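Local coordinates for protein hydroxyglutarate synthase (PDB 6W1G) that catalyses the iron(II)-dependent decarboxylation and hydroxylation of 2-oxoadipate to D-2-hydroxyglutarate, a step of D-lysine catabolism, at residues Leu22-Lys25 against Gln26-Pro29; Glu163-Ala166 against Gln167-Glu171; Asp178-Thr181 against Phe182-Glu185. All coordinates share one frame; numbering follows the deposited sequence. Where two conformers were deposited one is given.

Contact 1 (Leu22-Lys25 against Gln26-Pro29)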
ATOM      1  N   LEU A  22      13.445   5.424   9.168  1.00 12.75           N
ATOM      2  CA  LEU A  22      14.791   5.544   9.713  1.00 13.65           C
ATOM      3  C   LEU A  22      15.272   4.221  10.304  1.00 13.85           C
ATOM      4  O   LEU A  22      16.439   3.848  10.149  1.00 14.06           O
ATOM      5  CB  LEU A  22      14.806   6.646  10.767  1.00 15.83           C
ATOM      6  CG  LEU A  22      14.681   8.004  10.063  1.00 20.77           C
ATOM      7  CD1 LEU A  22      14.908   9.055  11.119  1.00 25.01           C
ATOM      8  CD2 LEU A  22      15.581   8.288   8.852  1.00 24.41           C
ATOM      9  N   MET A  23      14.401   3.509  11.016  1.00 13.15           N
ATOM     10  CA  MET A  23      14.795   2.234  11.604  0.75 12.93           C
ATOM     11  C   MET A  23      15.156   1.231  10.519  1.00 12.93           C
ATOM     12  O   MET A  23      16.196   0.549  10.596  1.00 13.89           O
ATOM     13  CB  MET A  23      13.645   1.677  12.451  0.75 13.59           C
ATOM     14  CG  MET A  23      13.903   0.284  12.984  0.75 16.05           C
ATOM     15  SD  MET A  23      12.612  -0.371  14.046  0.75 17.59           S
ATOM     16  CE  MET A  23      11.418  -0.856  12.804  0.75 20.82           C
ATOM     17  N   TYR A  24      14.314   1.128   9.493  1.00 12.34           N
ATOM     18  CA  TYR A  24      14.538   0.184   8.416  1.00 12.03           C
ATOM     19  C   TYR A  24      15.822   0.516   7.658  1.00 11.74           C
ATOM     20  O   TYR A  24      16.566  -0.385   7.267  1.00 13.52           O
ATOM     21  CB  TYR A  24      13.294   0.135   7.511  1.00 12.61           C
ATOM     22  CG  TYR A  24      13.351  -0.912   6.437  1.00 12.55           C
ATOM     23  CD1 TYR A  24      13.335  -2.276   6.743  1.00 13.44           C
ATOM     24  CD2 TYR A  24      13.430  -0.551   5.124  1.00 13.32           C
ATOM     25  CE1 TYR A  24      13.377  -3.220   5.754  1.00 14.25           C
ATOM     26  CE2 TYR A  24      13.510  -1.502   4.128  1.00 15.14           C
ATOM     27  CZ  TYR A  24      13.479  -2.831   4.445  1.00 14.19           C
ATOM     28  OH  TYR A  24      13.532  -3.753   3.449  1.00 16.89           O
ATOM     29  N   LYS A  25      16.082   1.798   7.452  1.00 12.48           N
ATOM     30  CA  LYS A  25      17.303   2.195   6.754  1.00 13.05           C
ATOM     31  C   LYS A  25      18.534   1.751   7.529  1.00 12.77           C
ATOM     32  O   LYS A  25      19.513   1.335   6.925  1.00 14.13           O
ATOM     33  CB  LYS A  25      17.277   3.694   6.540  1.00 14.41           C
ATOM     34  CG  LYS A  25      18.487   4.203   5.776  1.00 17.31           C
ATOM     35  CD  LYS A  25      18.399   5.697   5.522  1.00 20.06           C
ATOM     36  CE  LYS A  25      19.744   6.235   5.058  1.00 29.65           C
ATOM     37  NZ  LYS A  25      19.718   7.645   4.569  1.00 37.34           N
ATOM     38  N   GLN A  26      18.508   1.828   8.852  1.00 12.36           N
ATOM     39  CA  GLN A  26      19.610   1.337   9.667  1.00 14.10           C
ATOM     40  C   GLN A  26      19.760  -0.179   9.519  1.00 13.54           C
ATOM     41  O   GLN A  26      20.881  -0.693   9.441  1.00 14.94           O
ATOM     42  CB  GLN A  26      19.363   1.778  11.109  1.00 19.15           C
ATOM     43  CG  GLN A  26      20.302   1.139  12.113  1.00 27.90           C
ATOM     44  CD  GLN A  26      19.779  -0.197  12.673  1.00 38.02           C
ATOM     45  OE1 GLN A  26      20.488  -1.205  12.672  1.00 40.04           O
ATOM     46  NE2 GLN A  26      18.521  -0.198  13.152  1.00 42.46           N
ATOM     47  N   GLU A  27      18.665  -0.889   9.487  1.00 11.88           N
ATOM     48  CA  GLU A  27      18.699  -2.339   9.348  1.00 12.42           C
ATOM     49  C   GLU A  27      19.131  -2.777   7.956  1.00 12.13           C
ATOM     50  O   GLU A  27      19.784  -3.820   7.809  1.00 12.06           O
ATOM     51  CB  GLU A  27      17.322  -2.933   9.652  1.00 12.66           C
ATOM     52  CG  GLU A  27      16.878  -2.791  11.101  1.00 13.93           C
ATOM     53  CD  GLU A  27      15.537  -3.453  11.399  1.00 15.75           C
ATOM     54  OE1 GLU A  27      14.893  -3.972  10.470  1.00 15.71           O
ATOM     55  OE2 GLU A  27      15.146  -3.487  12.593  1.00 17.72           O
ATOM     56  N   VAL A  28      18.717  -2.046   6.923  1.00 11.65           N
ATOM     57  CA  VAL A  28      18.832  -2.439   5.526  1.00 11.54           C
ATOM     58  C   VAL A  28      19.400  -1.254   4.749  1.00 12.16           C
ATOM     59  O   VAL A  28      18.648  -0.455   4.143  1.00 12.10           O
ATOM     60  CB  VAL A  28      17.474  -2.907   4.962  1.00 12.07           C
ATOM     61  CG1 VAL A  28      17.575  -3.339   3.530  1.00 12.31           C
ATOM     62  CG2 VAL A  28      16.910  -4.038   5.808  1.00 13.62           C
ATOM     63  N   PRO A  29      20.731  -1.117   4.678  1.00 11.43           N
ATOM     64  CA  PRO A  29      21.319   0.094   4.061  1.00 12.56           C
ATOM     65  C   PRO A  29      20.896   0.319   2.621  1.00 12.32           C
ATOM     66  O   PRO A  29      20.799   1.478   2.193  1.00 13.11           O
ATOM     67  CB  PRO A  29      22.826  -0.166   4.174  1.00 16.43           C
ATOM     68  CG  PRO A  29      22.986  -1.089   5.243  1.00 16.78           C
ATOM     69  CD  PRO A  29      21.724  -1.901   5.420  1.00 12.96           C
TER
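With CG of Tyr-24 swung opposite the backbone N (chi1 -174°), the phenol ring reaches along the helix to Val-28, whose CG2, opposite its own carbonyl carbon, is the branch that touches the ring. Val-28 CB sits over one face of the Tyr-24 ring, 4.2 Å from its centroid and displaced toward the rim, a CH-pi contact. Its CG2 closes on the CE1 side of the same ring, at 3.6 Å from Tyr-24 CE1. A branched valine suits this place, since its CB lies over the ring and its CG2 reaches the ring carbons, while CG1 comes near only the hydroxyl.

The main chain ends its helix here. Gln-26 N and Glu-27 N donate to Leu-22 O and Met-23 O in regular i to i+4 bonds, and Val-28 N makes a last one to Tyr-24 O at 2.7 Å, bent to 139° at the hydrogen. Val-28 then leaves helical geometry, and Pro-29, which has no N-H to give, follows it.

Beside this, Met-23, in the conformer given, and Glu-27 run side by side. The extended Glu-27 carries its carboxylate to Arg-291, in a salt bridge through OE1, and to the backbone N of Trp-192 through OE2. Arg-291, on strand 288-298, also touches Tyr-24 and Val-28, while Tyr-31 meets the Tyr-24 ring edge-to-face.

The side chain of Tyr-24 lies about 5 Å from that of the iron ligand His-226. The chemistry is consistent with a place just outside the metal ligands: an aromatic-aliphatic pair, next to a carboxylate whose charge is probably balanced by Arg-291.

Contact 2 (Glu163-Ala166 against Gln167-Glu171)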
ATOM      1  N   GLU A 163      -0.656  -0.289  26.972  1.00 11.19           N
ATOM      2  CA  GLU A 163      -1.208   0.711  27.875  1.00 11.97           C
ATOM      3  C   GLU A 163      -1.631   1.954  27.113  1.00 10.87           C
ATOM      4  O   GLU A 163      -2.688   2.531  27.382  1.00 11.52           O
ATOM      5  CB  GLU A 163      -0.171   1.085  28.930  1.00 12.12           C
ATOM      6  CG  GLU A 163       0.095   0.025  29.950  1.00 13.41           C
ATOM      7  CD  GLU A 163       1.278   0.312  30.836  1.00 13.28           C
ATOM      8  OE1 GLU A 163       1.995   1.343  30.706  1.00 14.44           O
ATOM      9  OE2 GLU A 163       1.532  -0.553  31.695  1.00 17.30           O
ATOM     10  N   LEU A 164      -0.779   2.411  26.175  1.00 11.50           N
ATOM     11  CA  LEU A 164      -1.076   3.659  25.485  1.00 11.22           C
ATOM     12  C   LEU A 164      -2.206   3.483  24.476  1.00 10.85           C
ATOM     13  O   LEU A 164      -2.998   4.417  24.286  1.00 11.20           O
ATOM     14  CB  LEU A 164       0.190   4.185  24.820  1.00 10.84           C
ATOM     15  CG  LEU A 164       1.202   4.769  25.806  1.00 12.88           C
ATOM     16  CD1 LEU A 164       2.586   4.925  25.164  1.00 13.95           C
ATOM     17  CD2 LEU A 164       0.701   6.128  26.302  1.00 16.34           C
ATOM     18  N   ILE A 165      -2.354   2.304  23.877  1.00 10.77           N
ATOM     19  CA  ILE A 165      -3.518   2.002  23.040  1.00 10.86           C
ATOM     20  C   ILE A 165      -4.798   2.103  23.865  1.00 10.36           C
ATOM     21  O   ILE A 165      -5.781   2.762  23.489  1.00 11.50           O
ATOM     22  CB  ILE A 165      -3.389   0.621  22.394  1.00 11.65           C
ATOM     23  CG1 ILE A 165      -2.218   0.599  21.401  1.00 13.20           C
ATOM     24  CG2 ILE A 165      -4.658   0.237  21.679  1.00 14.01           C
ATOM     25  CD1 ILE A 165      -1.832  -0.784  20.947  1.00 16.24           C
ATOM     26  N   ALA A 166      -4.790   1.482  25.050  1.00 10.70           N
ATOM     27  CA  ALA A 166      -5.970   1.513  25.920  1.00 12.20           C
ATOM     28  C   ALA A 166      -6.274   2.936  26.371  1.00 11.00           C
ATOM     29  O   ALA A 166      -7.447   3.352  26.437  1.00 12.27           O
ATOM     30  CB  ALA A 166      -5.771   0.562  27.097  1.00 13.18           C
ATOM     31  N   GLN A 167      -5.232   3.683  26.732  1.00 10.92           N
ATOM     32  CA  GLN A 167      -5.390   5.067  27.147  1.00 10.96           C
ATOM     33  C   GLN A 167      -5.994   5.912  26.033  1.00 10.60           C
ATOM     34  O   GLN A 167      -6.932   6.713  26.260  1.00 11.99           O
ATOM     35  CB  GLN A 167      -4.050   5.627  27.566  1.00 11.96           C
ATOM     36  CG  GLN A 167      -4.121   7.035  28.059  1.00 12.10           C
ATOM     37  CD  GLN A 167      -2.754   7.590  28.399  1.00 12.92           C
ATOM     38  OE1 GLN A 167      -1.921   6.898  28.998  1.00 16.20           O
ATOM     39  NE2 GLN A 167      -2.536   8.839  28.089  1.00 14.86           N
ATOM     40  N   CYS A 168      -5.484   5.749  24.810  1.00 10.82           N
ATOM     41  CA  CYS A 168      -5.997   6.496  23.669  1.00 10.89           C
ATOM     42  C   CYS A 168      -7.483   6.238  23.500  1.00 10.89           C
ATOM     43  O   CYS A 168      -8.272   7.163  23.274  1.00 12.86           O
ATOM     44  CB  CYS A 168      -5.213   6.114  22.417  1.00 12.01           C
ATOM     45  SG  CYS A 168      -5.642   7.040  20.989  1.00 14.23           S
ATOM     46  N   GLU A 169      -7.877   4.956  23.577  1.00 11.03           N
ATOM     47  CA  GLU A 169      -9.290   4.608  23.382  1.00 11.43           C
ATOM     48  C   GLU A 169     -10.157   5.221  24.471  1.00 12.30           C
ATOM     49  O   GLU A 169     -11.234   5.761  24.186  1.00 13.07           O
ATOM     50  CB  GLU A 169      -9.444   3.095  23.359  1.00 12.30           C
ATOM     51  CG  GLU A 169      -8.804   2.442  22.194  1.00 12.91           C
ATOM     52  CD  GLU A 169      -8.609   0.929  22.302  1.00 14.96           C
ATOM     53  OE1 GLU A 169      -8.883   0.356  23.379  1.00 20.84           O
ATOM     54  OE2 GLU A 169      -8.175   0.305  21.321  1.00 15.73           O
ATOM     55  N   ARG A 170      -9.716   5.132  25.725  1.00 11.85           N
ATOM     56  CA  ARG A 170     -10.543   5.563  26.845  1.00 13.35           C
ATOM     57  C   ARG A 170     -10.682   7.075  26.887  1.00 12.11           C
ATOM     58  O   ARG A 170     -11.752   7.591  27.255  1.00 12.89           O
ATOM     59  CB  ARG A 170      -9.915   5.051  28.160  1.00 19.05           C
ATOM     60  CG  ARG A 170     -10.484   5.642  29.395  1.00 21.49           C
ATOM     61  CD  ARG A 170      -9.822   5.109  30.616  1.00 28.78           C
ATOM     62  NE  ARG A 170      -8.589   4.365  30.445  1.00 34.43           N
ATOM     63  CZ  ARG A 170      -7.366   4.861  30.598  1.00 35.88           C
ATOM     64  NH1 ARG A 170      -7.152   6.144  30.889  1.00 35.54           N
ATOM     65  NH2 ARG A 170      -6.348   4.047  30.442  1.00 37.51           N
ATOM     66  N   GLU A 171      -9.614   7.791  26.534  1.00 12.62           N
ATOM     67  CA  GLU A 171      -9.560   9.230  26.704  1.00 12.65           C
ATOM     68  C   GLU A 171      -9.874   9.984  25.427  1.00 13.53           C
ATOM     69  O   GLU A 171     -10.266  11.154  25.494  1.00 15.74           O
ATOM     70  CB  GLU A 171      -8.166   9.653  27.202  1.00 13.79           C
ATOM     71  CG  GLU A 171      -7.749   9.019  28.532  1.00 14.63           C
ATOM     72  CD  GLU A 171      -8.710   9.347  29.683  1.00 17.35           C
ATOM     73  OE1 GLU A 171      -9.275  10.453  29.696  1.00 20.74           O
ATOM     74  OE2 GLU A 171      -8.891   8.494  30.555  1.00 19.09           O
TER
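Gln-167 N donates to Glu-163 O at 2.9 Å, as short as any polar bond across the segments, with an angle of 159° at the hydrogen. It is the first of four successive i to i+4 bonds; the other three join Cys-168 N to Leu-164 O, Glu-169 N to Ile-165 O and Arg-170 N to Ala-166 O.

At the edge of the apolar face, buried Ile-165 and exposed Glu-169 lie side by side and point the same way. The CG2 branch of Ile-165, opposite its backbone N, comes within 3.5 Å of Glu-169 OE2. The glutamate is extended beyond CG, and its methylene CG also rests 3.3 Å from Ile-165 O. The carboxylate finds its charge partner in Arg-86 of helix 78-90, which also touches Ile-165. A glutamate therefore suits the border between apolar packing and solvent: its stem follows the isoleucine while its oxygens meet the arginine.

On a neighbouring side of the helix, Leu-164 and Gln-167 also run alongside each other, with Leu-164 CD2 3.8 Å from Gln-167 OE1. The amide nitrogen of Gln-167 is used on Asp-178, with this oxygen beside the leucine methyl.

At the exposed end, the bent chain of Arg-170 turns its guanidinium to the next residue, and NH1 meets Glu-171 OE2 at 2.9 Å. This salt bridge uses the anti lone pair of the carboxylate, with the oxygen 16° out of the guanidinium plane.

Leucine and isoleucine face helices 176-188 and 78-90, while charged residues take the outer side. Such a division is typical of an amphipathic helix, here the closing turns of helix 159-171, packed against its successor in the chain.

Contact 3 (Asp178-Thr181 against Phe182-Glu185)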
ATOM      1  N   ASP A 178       2.891  11.628  25.010  1.00 15.76           N
ATOM      2  CA  ASP A 178       2.418  10.253  24.993  1.00 14.62           C
ATOM      3  C   ASP A 178       2.415   9.703  23.578  1.00 13.24           C
ATOM      4  O   ASP A 178       2.685   8.515  23.389  1.00 13.33           O
ATOM      5  CB  ASP A 178       1.034  10.127  25.635  1.00 13.46           C
ATOM      6  CG  ASP A 178       1.074  10.315  27.134  1.00 16.73           C
ATOM      7  OD1 ASP A 178       2.186  10.294  27.734  1.00 20.47           O
ATOM      8  OD2 ASP A 178      -0.011  10.529  27.719  1.00 16.07           O
ATOM      9  N   ALA A 179       2.130  10.544  22.565  1.00 12.94           N
ATOM     10  CA  ALA A 179       2.205  10.080  21.183  1.00 13.59           C
ATOM     11  C   ALA A 179       3.626   9.698  20.806  1.00 13.80           C
ATOM     12  O   ALA A 179       3.844   8.719  20.078  1.00 14.08           O
ATOM     13  CB  ALA A 179       1.662  11.132  20.228  1.00 13.86           C
ATOM     14  N   GLU A 180       4.618  10.499  21.229  1.00 16.01           N
ATOM     15  CA  GLU A 180       6.013  10.148  20.974  1.00 17.26           C
ATOM     16  C   GLU A 180       6.392   8.824  21.642  1.00 15.85           C
ATOM     17  O   GLU A 180       7.041   7.966  21.027  1.00 15.16           O
ATOM     18  CB  GLU A 180       6.970  11.253  21.381  1.00 19.72           C
ATOM     19  CG  GLU A 180       8.402  10.922  20.890  1.00 27.52           C
ATOM     20  CD  GLU A 180       8.424  10.349  19.452  1.00 36.90           C
ATOM     21  OE1 GLU A 180       7.954  11.058  18.538  1.00 40.76           O
ATOM     22  OE2 GLU A 180       8.875   9.197  19.238  1.00 33.84           O
ATOM     23  N   THR A 181       5.959   8.617  22.894  1.00 14.66           N
ATOM     24  CA  THR A 181       6.221   7.350  23.553  1.00 14.44           C
ATOM     25  C   THR A 181       5.547   6.216  22.799  1.00 12.44           C
ATOM     26  O   THR A 181       6.134   5.145  22.596  1.00 13.51           O
ATOM     27  CB  THR A 181       5.751   7.401  25.004  1.00 14.99           C
ATOM     28  OG1 THR A 181       6.399   8.493  25.664  1.00 17.51           O
ATOM     29  CG2 THR A 181       6.032   6.086  25.733  1.00 15.46           C
ATOM     30  N   PHE A 182       4.306   6.437  22.388  1.00 11.55           N
ATOM     31  CA  PHE A 182       3.576   5.439  21.608  1.00 11.32           C
ATOM     32  C   PHE A 182       4.343   5.025  20.346  1.00 11.63           C
ATOM     33  O   PHE A 182       4.429   3.836  20.023  1.00 11.85           O
ATOM     34  CB  PHE A 182       2.159   5.947  21.262  1.00 11.53           C
ATOM     35  CG  PHE A 182       1.443   5.063  20.296  1.00 10.90           C
ATOM     36  CD1 PHE A 182       0.823   3.892  20.696  1.00 11.80           C
ATOM     37  CD2 PHE A 182       1.489   5.365  18.944  1.00 12.23           C
ATOM     38  CE1 PHE A 182       0.224   3.086  19.716  1.00 12.70           C
ATOM     39  CE2 PHE A 182       0.879   4.577  18.018  1.00 13.59           C
ATOM     40  CZ  PHE A 182       0.267   3.446  18.403  1.00 12.69           C
ATOM     41  N   VAL A 183       4.852   6.016  19.586  1.00 11.87           N
ATOM     42  CA  VAL A 183       5.552   5.685  18.355  1.00 12.68           C
ATOM     43  C   VAL A 183       6.749   4.815  18.661  1.00 12.93           C
ATOM     44  O   VAL A 183       6.984   3.812  17.988  1.00 13.30           O
ATOM     45  CB  VAL A 183       5.924   6.982  17.611  1.00 12.96           C
ATOM     46  CG1 VAL A 183       6.953   6.692  16.535  1.00 13.80           C
ATOM     47  CG2 VAL A 183       4.657   7.605  17.013  1.00 14.21           C
ATOM     48  N   GLN A 184       7.497   5.171  19.699  1.00 12.29           N
ATOM     49  CA  GLN A 184       8.685   4.389  19.999  1.00 13.50           C
ATOM     50  C   GLN A 184       8.332   2.983  20.460  1.00 13.02           C
ATOM     51  O   GLN A 184       9.028   2.008  20.113  1.00 14.46           O
ATOM     52  CB  GLN A 184       9.517   5.125  21.021  1.00 17.76           C
ATOM     53  CG  GLN A 184      10.223   6.373  20.406  1.00 21.68           C
ATOM     54  CD  GLN A 184      11.015   6.170  19.057  1.00 23.97           C
ATOM     55  OE1 GLN A 184      11.816   5.229  18.896  1.00 26.32           O
ATOM     56  NE2 GLN A 184      10.767   7.062  18.091  1.00 25.60           N
ATOM     57  N   GLU A 185       7.289   2.859  21.278  1.00 11.75           N
ATOM     58  CA  GLU A 185       6.907   1.544  21.757  1.00 12.43           C
ATOM     59  C   GLU A 185       6.341   0.689  20.658  1.00 12.23           C
ATOM     60  O   GLU A 185       6.611  -0.511  20.588  1.00 14.04           O
ATOM     61  CB  GLU A 185       5.936   1.690  22.922  1.00 12.78           C
ATOM     62  CG  GLU A 185       6.538   2.276  24.154  1.00 16.24           C
ATOM     63  CD  GLU A 185       7.572   1.373  24.848  1.00 17.56           C
ATOM     64  OE1 GLU A 185       7.542   0.138  24.667  1.00 17.47           O
ATOM     65  OE2 GLU A 185       8.398   1.921  25.613  1.00 22.31           O
TER
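Four consecutive i to i+4 bonds keep the backbone regularly helical, from Phe-182 N to Asp-178 O at 2.8 Å through to Glu-185 N on Thr-181 O at 2.9 Å. On the outer side, Glu-180 and Gln-184, one turn apart, cross one another and share a hydrogen bond. Gln-184 NE2 donates to Glu-180 OE2 at 3.1 Å with a bond angle of 161°, approaching nearly along the carboxylate C-O direction. That oxygen lies in the amide plane of Gln-184, yet the carboxylate and amide planes are 32° apart. A bend at chi2 (42°) folds the Glu-180 carboxylate over toward the glutamine, whose CG also comes within 3.3 Å of OE2. Replacing Glu-180 by an alanine would probably leave the Gln-184 amide without this acceptor and free to turn.

Thr-181 and Glu-185 lie side by side, with CG2 of the threonine 4.2 Å from CG of the glutamate. The threonine hydroxyl is bonded back to Ala-177 O, and the glutamate carboxylate reaches Thr-158, and it is their carbon stems that lie against each other.

Phe-182 and Val-183 supply the apolar face. The phenylalanine ring reaches Leu-87 and Val-90 of helix 78-90 and Ile-165 of helix 159-171, while Val-183 and small Ala-179 rest on Ile-12 of helix 9-27; helix 176-188 is thus wedged among three helices.

Contacts 2 and 3 belong to successive helices that touch: Gln-167 NE2 and Asp-178 OD2 are 3.1 Å apart, a probable hydrogen bond, and Leu-164 CD1 packs 3.7 Å from Thr-181 CG2. Helix 9-27, which carries contact 1, also receives side chains of contact 3. Each contact has a buried inner face (Tyr-24 and Val-28; Leu-164 and Ile-165; Phe-182 and Val-183); contact 3 has the fewest exposed residues, and contact 2 lies farthest out, its centre about 27 Å from the chain's centre. Contact 1 brings the Tyr-24 ring near the metal ligands and relies on CH-pi packing, contact 2 on aliphatic branches lying against polar side chains, contact 3 on a glutamate-glutamine hydrogen bond.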